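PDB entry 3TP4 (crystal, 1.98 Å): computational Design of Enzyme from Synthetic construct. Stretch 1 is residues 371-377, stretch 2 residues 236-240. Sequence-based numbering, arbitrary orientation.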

ATOM      1  N   ALA A 371     -17.668   8.061  -7.039  1.00 38.33           N
ATOM      2  CA  ALA A 371     -16.605   7.256  -7.647  1.00 42.73           C
ATOM      3  C   ALA A 371     -16.370   7.662  -9.100  1.00 40.35           C
ATOM      4  O   ALA A 371     -17.317   7.980  -9.816  1.00 46.00           O
ATOM      5  CB  ALA A 371     -16.955   5.777  -7.566  1.00 42.48           C
ATOM      6  N   GLN A 372     -15.120   7.670  -9.541  1.00 39.47           N
ATOM      7  CA  GLN A 372     -14.860   8.028 -10.932  1.00 39.16           C
ATOM      8  C   GLN A 372     -15.055   6.817 -11.843  1.00 35.26           C
ATOM      9  O   GLN A 372     -14.549   5.731 -11.561  1.00 31.09           O
ATOM     10  CB  GLN A 372     -13.479   8.682 -11.121  1.00 44.59           C
ATOM     11  CG  GLN A 372     -12.273   7.821 -10.745  1.00 56.01           C
ATOM     12  CD  GLN A 372     -10.962   8.626 -10.667  1.00 62.37           C
ATOM     13  OE1 GLN A 372     -10.463   8.926  -9.570  1.00 48.65           O
ATOM     14  NE2 GLN A 372     -10.399   8.969 -11.833  1.00 58.09           N
ATOM     15  N   PRO A 373     -15.830   6.989 -12.922  1.00 33.12           N
ATOM     16  CA  PRO A 373     -15.964   5.884 -13.881  1.00 26.25           C
ATOM     17  C   PRO A 373     -14.578   5.486 -14.411  1.00 29.71           C
ATOM     18  O   PRO A 373     -13.746   6.352 -14.673  1.00 30.93           O
ATOM     19  CB  PRO A 373     -16.819   6.492 -14.992  1.00 25.04           C
ATOM     20  CG  PRO A 373     -17.627   7.558 -14.294  1.00 32.17           C
ATOM     21  CD  PRO A 373     -16.687   8.138 -13.267  1.00 32.82           C
ATOM     22  N   VAL A 374     -14.326   4.189 -14.540  1.00 29.69           N
ATOM     23  CA  VAL A 374     -13.029   3.715 -15.012  1.00 28.95           C
ATOM     24  C   VAL A 374     -13.191   2.491 -15.921  1.00 31.73           C
ATOM     25  O   VAL A 374     -14.083   1.671 -15.714  1.00 26.89           O
ATOM     26  CB  VAL A 374     -12.097   3.385 -13.811  1.00 36.82           C
ATOM     27  CG1 VAL A 374     -12.669   2.240 -12.979  1.00 32.05           C
ATOM     28  CG2 VAL A 374     -10.691   3.068 -14.288  1.00 42.67           C
ATOM     29  N   VAL A 375     -12.356   2.387 -16.949  1.00 29.87           N
ATOM     30  CA  VAL A 375     -12.311   1.171 -17.744  1.00 27.23           C
ATOM     31  C   VAL A 375     -10.865   0.690 -17.837  1.00 28.37           C
ATOM     32  O   VAL A 375      -9.940   1.476 -18.065  1.00 25.39           O
ATOM     33  CB  VAL A 375     -12.986   1.318 -19.144  1.00 28.61           C
ATOM     34  CG1 VAL A 375     -12.315   2.414 -19.993  1.00 25.05           C
ATOM     35  CG2 VAL A 375     -12.985  -0.018 -19.896  1.00 24.87           C
ATOM     36  N   HIS A 376     -10.661  -0.599 -17.611  1.00 22.51           N
ATOM     37  CA  HIS A 376      -9.347  -1.179 -17.848  1.00 22.82           C
ATOM     38  C   HIS A 376      -9.466  -2.628 -18.312  1.00 24.38           C
ATOM     39  O   HIS A 376     -10.445  -3.322 -18.017  1.00 21.18           O
ATOM     40  CB  HIS A 376      -8.426  -1.051 -16.616  1.00 21.17           C
ATOM     41  CG  HIS A 376      -8.956  -1.717 -15.388  1.00 23.47           C
ATOM     42  ND1 HIS A 376      -8.466  -2.917 -14.923  1.00 22.36           N
ATOM     43  CD2 HIS A 376      -9.915  -1.332 -14.508  1.00 20.47           C
ATOM     44  CE1 HIS A 376      -9.110  -3.253 -13.817  1.00 20.79           C
ATOM     45  NE2 HIS A 376      -9.991  -2.306 -13.543  1.00 22.78           N
ATOM     46  N   ILE A 377      -8.467  -3.065 -19.064  1.00 25.86           N
ATOM     47  CA  ILE A 377      -8.424  -4.426 -19.580  1.00 27.98           C
ATOM     48  C   ILE A 377      -7.603  -5.291 -18.635  1.00 27.00           C
ATOM     49  O   ILE A 377      -6.381  -5.184 -18.598  1.00 25.77           O
ATOM     50  CB  ILE A 377      -7.790  -4.459 -20.997  1.00 23.27           C
ATOM     51  CG1 ILE A 377      -8.647  -3.643 -21.975  1.00 27.97           C
ATOM     52  CG2 ILE A 377      -7.636  -5.908 -21.468  1.00 24.36           C
ATOM     53  CD1 ILE A 377      -7.914  -3.213 -23.293  1.00 27.75           C
TER
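Stretch 2, residues 236-240: GDAFV

The contact between residues 236-240 and 371-377 is a small side-chain packing, made without a single hydrogen bond between the stretches, and it illustrates how an extended segment, loop then strand, can present alternate residues to a compact turn distant in sequence. In stretch 1, Val374 to Ile377 are extended strand, preceded by a loop; Gln372, Val374 and His376 point toward stretch 2, whereas Pro373 and Val375 point away. Stretch 2 forms no regular helix or strand. Its chain folds back on itself, with Phe239 N donating to Gly236 O at 2.9 Å and Val240 N adding a weak bond to the same oxygen at 3.3 Å. Gly236 has backbone angles (120/155) that by themselves call for glycine.

The contacts run in the same order along both chains. The nearest approach of the backbones pairs Ala238 with Gln372, their CA atoms 6.4 Å apart. Ala238 CB is 3.5 Å from Gln372 CG and 4.4 Å from Val374 CB. Further along Gln372, OE1 reaches Asp237 C at 3.6 Å. Phe239 starts out sideways, but its ring extends to the strand, placing CE2 3.9 Å from Val374 CG2 and CZ 3.9 Å from His376 NE2. The two rings form an offset edge-to-face pair, the phenylalanine edge toward the histidine face, with perpendicular planes and centroids 5.5 Å apart.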

ATOM      1  N   GLY A 236      -3.190   4.145 -10.765  1.00 27.69           N
ATOM      2  CA  GLY A 236      -4.177   5.096 -11.257  1.00 26.77           C
ATOM      3  C   GLY A 236      -4.930   5.817 -10.153  1.00 24.98           C
ATOM      4  O   GLY A 236      -5.079   5.290  -9.049  1.00 23.97           O
ATOM      5  N   ASP A 237      -5.437   7.009 -10.465  1.00 28.88           N
ATOM      6  CA  ASP A 237      -6.146   7.837  -9.491  1.00 29.52           C
ATOM      7  C   ASP A 237      -7.364   7.158  -8.867  1.00 30.48           C
ATOM      8  O   ASP A 237      -7.690   7.410  -7.706  1.00 26.19           O
ATOM      9  CB  ASP A 237      -6.597   9.154 -10.121  1.00 29.91           C
ATOM     10  CG  ASP A 237      -5.439   9.986 -10.639  1.00 35.14           C
ATOM     11  OD1 ASP A 237      -4.273   9.699 -10.297  1.00 33.25           O
ATOM     12  OD2 ASP A 237      -5.707  10.946 -11.385  1.00 33.19           O
ATOM     13  N   ALA A 238      -8.046   6.307  -9.626  1.00 28.83           N
ATOM     14  CA  ALA A 238      -9.242   5.647  -9.102  1.00 27.30           C
ATOM     15  C   ALA A 238      -8.898   4.524  -8.134  1.00 26.35           C
ATOM     16  O   ALA A 238      -9.789   3.883  -7.581  1.00 28.86           O
ATOM     17  CB  ALA A 238     -10.093   5.096 -10.251  1.00 28.60           C
ATOM     18  N   PHE A 239      -7.607   4.280  -7.932  1.00 23.93           N
ATOM     19  CA  PHE A 239      -7.177   3.084  -7.200  1.00 28.21           C
ATOM     20  C   PHE A 239      -6.281   3.327  -5.987  1.00 27.01           C
ATOM     21  O   PHE A 239      -6.099   2.428  -5.168  1.00 25.04           O
ATOM     22  CB  PHE A 239      -6.489   2.109  -8.163  1.00 27.15           C
ATOM     23  CG  PHE A 239      -7.398   1.613  -9.244  1.00 25.30           C
ATOM     24  CD1 PHE A 239      -8.271   0.572  -8.995  1.00 28.26           C
ATOM     25  CD2 PHE A 239      -7.407   2.213 -10.494  1.00 22.27           C
ATOM     26  CE1 PHE A 239      -9.144   0.117  -9.978  1.00 26.58           C
ATOM     27  CE2 PHE A 239      -8.268   1.763 -11.491  1.00 28.17           C
ATOM     28  CZ  PHE A 239      -9.136   0.704 -11.227  1.00 25.83           C
ATOM     29  N   VAL A 240      -5.728   4.530  -5.877  1.00 24.11           N
ATOM     30  CA  VAL A 240      -4.771   4.853  -4.817  1.00 24.37           C
ATOM     31  C   VAL A 240      -5.235   6.056  -3.985  1.00 28.01           C
ATOM     32  O   VAL A 240      -5.594   7.092  -4.551  1.00 28.50           O
ATOM     33  CB  VAL A 240      -3.392   5.200  -5.421  1.00 24.89           C
ATOM     34  CG1 VAL A 240      -2.409   5.614  -4.321  1.00 25.26           C
ATOM     35  CG2 VAL A 240      -2.840   4.013  -6.227  1.00 27.11           C
TER